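Local coordinates for protein MIF (Toxoplasma gondii, PDB 4DH4) that belongs to the macrophage migration inhibitory factor family, small alpha/beta proteins built from beta-alpha-beta units that assemble as trimers, at residues S81-C84 with E85-G89. Residues are numbered along the deposited sequence; the frame is centred on the assembly and turned at random.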
ATOM      1  N   SER A  81      14.992   4.420   8.320  0.50 16.63           N
ATOM      2  CA  SER A  81      15.662   3.142   8.534  0.50 17.14           C
ATOM      3  C   SER A  81      16.250   3.084   9.939  0.50 17.17           C
ATOM      4  O   SER A  81      16.083   2.088  10.649  0.50 17.16           O
ATOM      5  CB  SER A  81      16.772   2.928   7.503  0.50 17.14           C
ATOM      6  OG  SER A  81      16.231   2.580   6.248  0.50 19.39           O
ATOM      7  N   ALA A  82      16.911   4.171  10.333  1.00 17.23           N
ATOM      8  CA  ALA A  82      17.581   4.258  11.640  1.00 17.57           C
ATOM      9  C   ALA A  82      16.566   4.158  12.787  1.00 18.01           C
ATOM     10  O   ALA A  82      16.822   3.491  13.790  1.00 18.25           O
ATOM     11  CB  ALA A  82      18.406   5.536  11.746  1.00 17.75           C
ATOM     12  N   ALA A  83      15.408   4.792  12.612  1.00 18.07           N
ATOM     13  CA  ALA A  83      14.326   4.764  13.601  1.00 18.14           C
ATOM     14  C   ALA A  83      13.715   3.369  13.748  1.00 18.41           C
ATOM     15  O   ALA A  83      13.414   2.927  14.860  1.00 18.11           O
ATOM     16  CB  ALA A  83      13.256   5.786  13.239  1.00 18.13           C
ATOM     17  N   CYS A  84      13.537   2.673  12.624  1.00 18.31           N
ATOM     18  CA  CYS A  84      13.031   1.298  12.648  1.00 18.74           C
ATOM     19  C   CYS A  84      14.030   0.375  13.345  1.00 19.24           C
ATOM     20  O   CYS A  84      13.640  -0.519  14.087  1.00 19.23           O
ATOM     21  CB  CYS A  84      12.746   0.795  11.229  1.00 18.35           C
ATOM     22  SG  CYS A  84      11.287   1.564  10.453  1.00 17.74           S
ATOM     23  N   GLU A  85      15.314   0.595  13.099  1.00 19.86           N
ATOM     24  CA  GLU A  85      16.359  -0.211  13.736  1.00 21.21           C
ATOM     25  C   GLU A  85      16.331  -0.005  15.245  1.00 21.43           C
ATOM     26  O   GLU A  85      16.373  -0.966  16.013  1.00 21.37           O
ATOM     27  CB  GLU A  85      17.723   0.175  13.184  1.00 21.39           C
ATOM     28  CG  GLU A  85      18.860  -0.733  13.620  1.00 24.00           C
ATOM     29  CD  GLU A  85      20.135  -0.392  12.894  1.00 28.41           C
ATOM     30  OE1 GLU A  85      20.539  -1.176  12.011  1.00 29.34           O
ATOM     31  OE2 GLU A  85      20.714   0.684  13.182  1.00 31.45           O
ATOM     32  N   ARG A  86      16.244   1.263  15.640  1.00 22.13           N
ATOM     33  CA  ARG A  86      16.185   1.700  17.035  1.00 22.98           C
ATOM     34  C   ARG A  86      14.940   1.178  17.760  1.00 22.79           C
ATOM     35  O   ARG A  86      15.037   0.653  18.870  1.00 22.89           O
ATOM     36  CB  ARG A  86      16.223   3.233  17.060  1.00 23.31           C
ATOM     37  CG  ARG A  86      16.319   3.909  18.421  1.00 25.74           C
ATOM     38  CD  ARG A  86      16.938   5.314  18.272  1.00 29.86           C
ATOM     39  NE  ARG A  86      16.073   6.269  17.562  1.00 33.41           N
ATOM     40  CZ  ARG A  86      16.292   6.753  16.333  1.00 34.62           C
ATOM     41  NH1 ARG A  86      17.358   6.383  15.628  1.00 35.54           N
ATOM     42  NH2 ARG A  86      15.434   7.616  15.802  1.00 34.04           N
ATOM     43  N   HIS A  87      13.775   1.312  17.131  1.00 22.23           N
ATOM     44  CA  HIS A  87      12.512   0.958  17.781  1.00 22.13           C
ATOM     45  C   HIS A  87      12.034  -0.476  17.561  1.00 22.03           C
ATOM     46  O   HIS A  87      11.313  -1.019  18.403  1.00 22.54           O
ATOM     47  CB  HIS A  87      11.413   1.950  17.393  1.00 21.91           C
ATOM     48  CG  HIS A  87      11.689   3.348  17.840  1.00 22.70           C
ATOM     49  ND1 HIS A  87      11.676   3.717  19.168  1.00 23.41           N
ATOM     50  CD2 HIS A  87      12.013   4.462  17.143  1.00 23.36           C
ATOM     51  CE1 HIS A  87      11.967   5.001  19.270  1.00 24.05           C
ATOM     52  NE2 HIS A  87      12.172   5.478  18.055  1.00 24.52           N
ATOM     53  N   LEU A  88      12.419  -1.085  16.444  1.00 21.63           N
ATOM     54  CA  LEU A  88      11.903  -2.415  16.086  1.00 21.42           C
ATOM     55  C   LEU A  88      12.962  -3.517  16.096  1.00 21.15           C
ATOM     56  O   LEU A  88      12.621  -4.699  16.102  1.00 21.02           O
ATOM     57  CB  LEU A  88      11.197  -2.388  14.719  1.00 21.33           C
ATOM     58  CG  LEU A  88      10.101  -1.344  14.458  1.00 21.04           C
ATOM     59  CD1 LEU A  88       9.629  -1.416  13.008  1.00 21.24           C
ATOM     60  CD2 LEU A  88       8.921  -1.491  15.409  1.00 20.96           C
ATOM     61  N   GLY A  89      14.233  -3.122  16.086  1.00 21.21           N
ATOM     62  CA  GLY A  89      15.350  -4.063  16.031  1.00 21.29           C
ATOM     63  C   GLY A  89      15.669  -4.585  14.639  1.00 21.40           C
ATOM     64  O   GLY A  89      16.489  -5.492  14.490  1.00 21.65           O
TER
HETATM   65  O   HOH W   1      19.456   3.407  14.626  1.00 31.98           O
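Arg86 folds back along its own helix until its guanidinium lies over the backbone of Ala83, one turn earlier. CG leaves anti to the backbone N (chi1 -174°), and the bend at chi3 (68°) turns the chain toward the preceding turn. One face of the flat group then rests on Ala83 CA, 3.6 Å from the plane and offset toward the rim, while Arg86 NH2 comes within 3.8 Å of Ala83 CB. The small methyls of Ala82 and Ala83 probably allow the group to settle this close, and NH2 goes on to a salt bridge with Asp22.

His87 has its CG anti to the carbonyl carbon and beside the backbone N, which brings CD2 obliquely to 3.1 Å from Ala83 O, the carbonyl that also accepts His87 N at 2.8 Å. Its NE2 bonds to the same Asp22 OD1, so one carboxylate oxygen gathers both side chains. Glu85 reaches out in an extended chain, its OE1 accepting from Lys92 N; a water donates to Ala82 O and, weakly, to Glu85 OE2.

On the face of the helix turned to the sheet, Cys84 CB meets Leu88 CD1 at 4.2 Å, a short cysteine and a branched leucine, both apolar, one turn apart. Here the helix ends: Cys84 O accepts Leu88 N at 2.7 Å and, weakly, Gly89 N at 3.3 Å. Gly89 departs from helical geometry with positive phi (81°), a conformation that glycine adopts without side-chain strain.

These residues close helix 70-88 of the beta-alpha-beta unit formed with strands 58-65 and 95-102. Ala83, His87 and Leu88 pack on Leu19 of helix 13-31, whereas Cys84 reaches Ile5 of strand 2-7 and Ile95 of strand 95-102, joining the helix end to both its companion helix and the sheet.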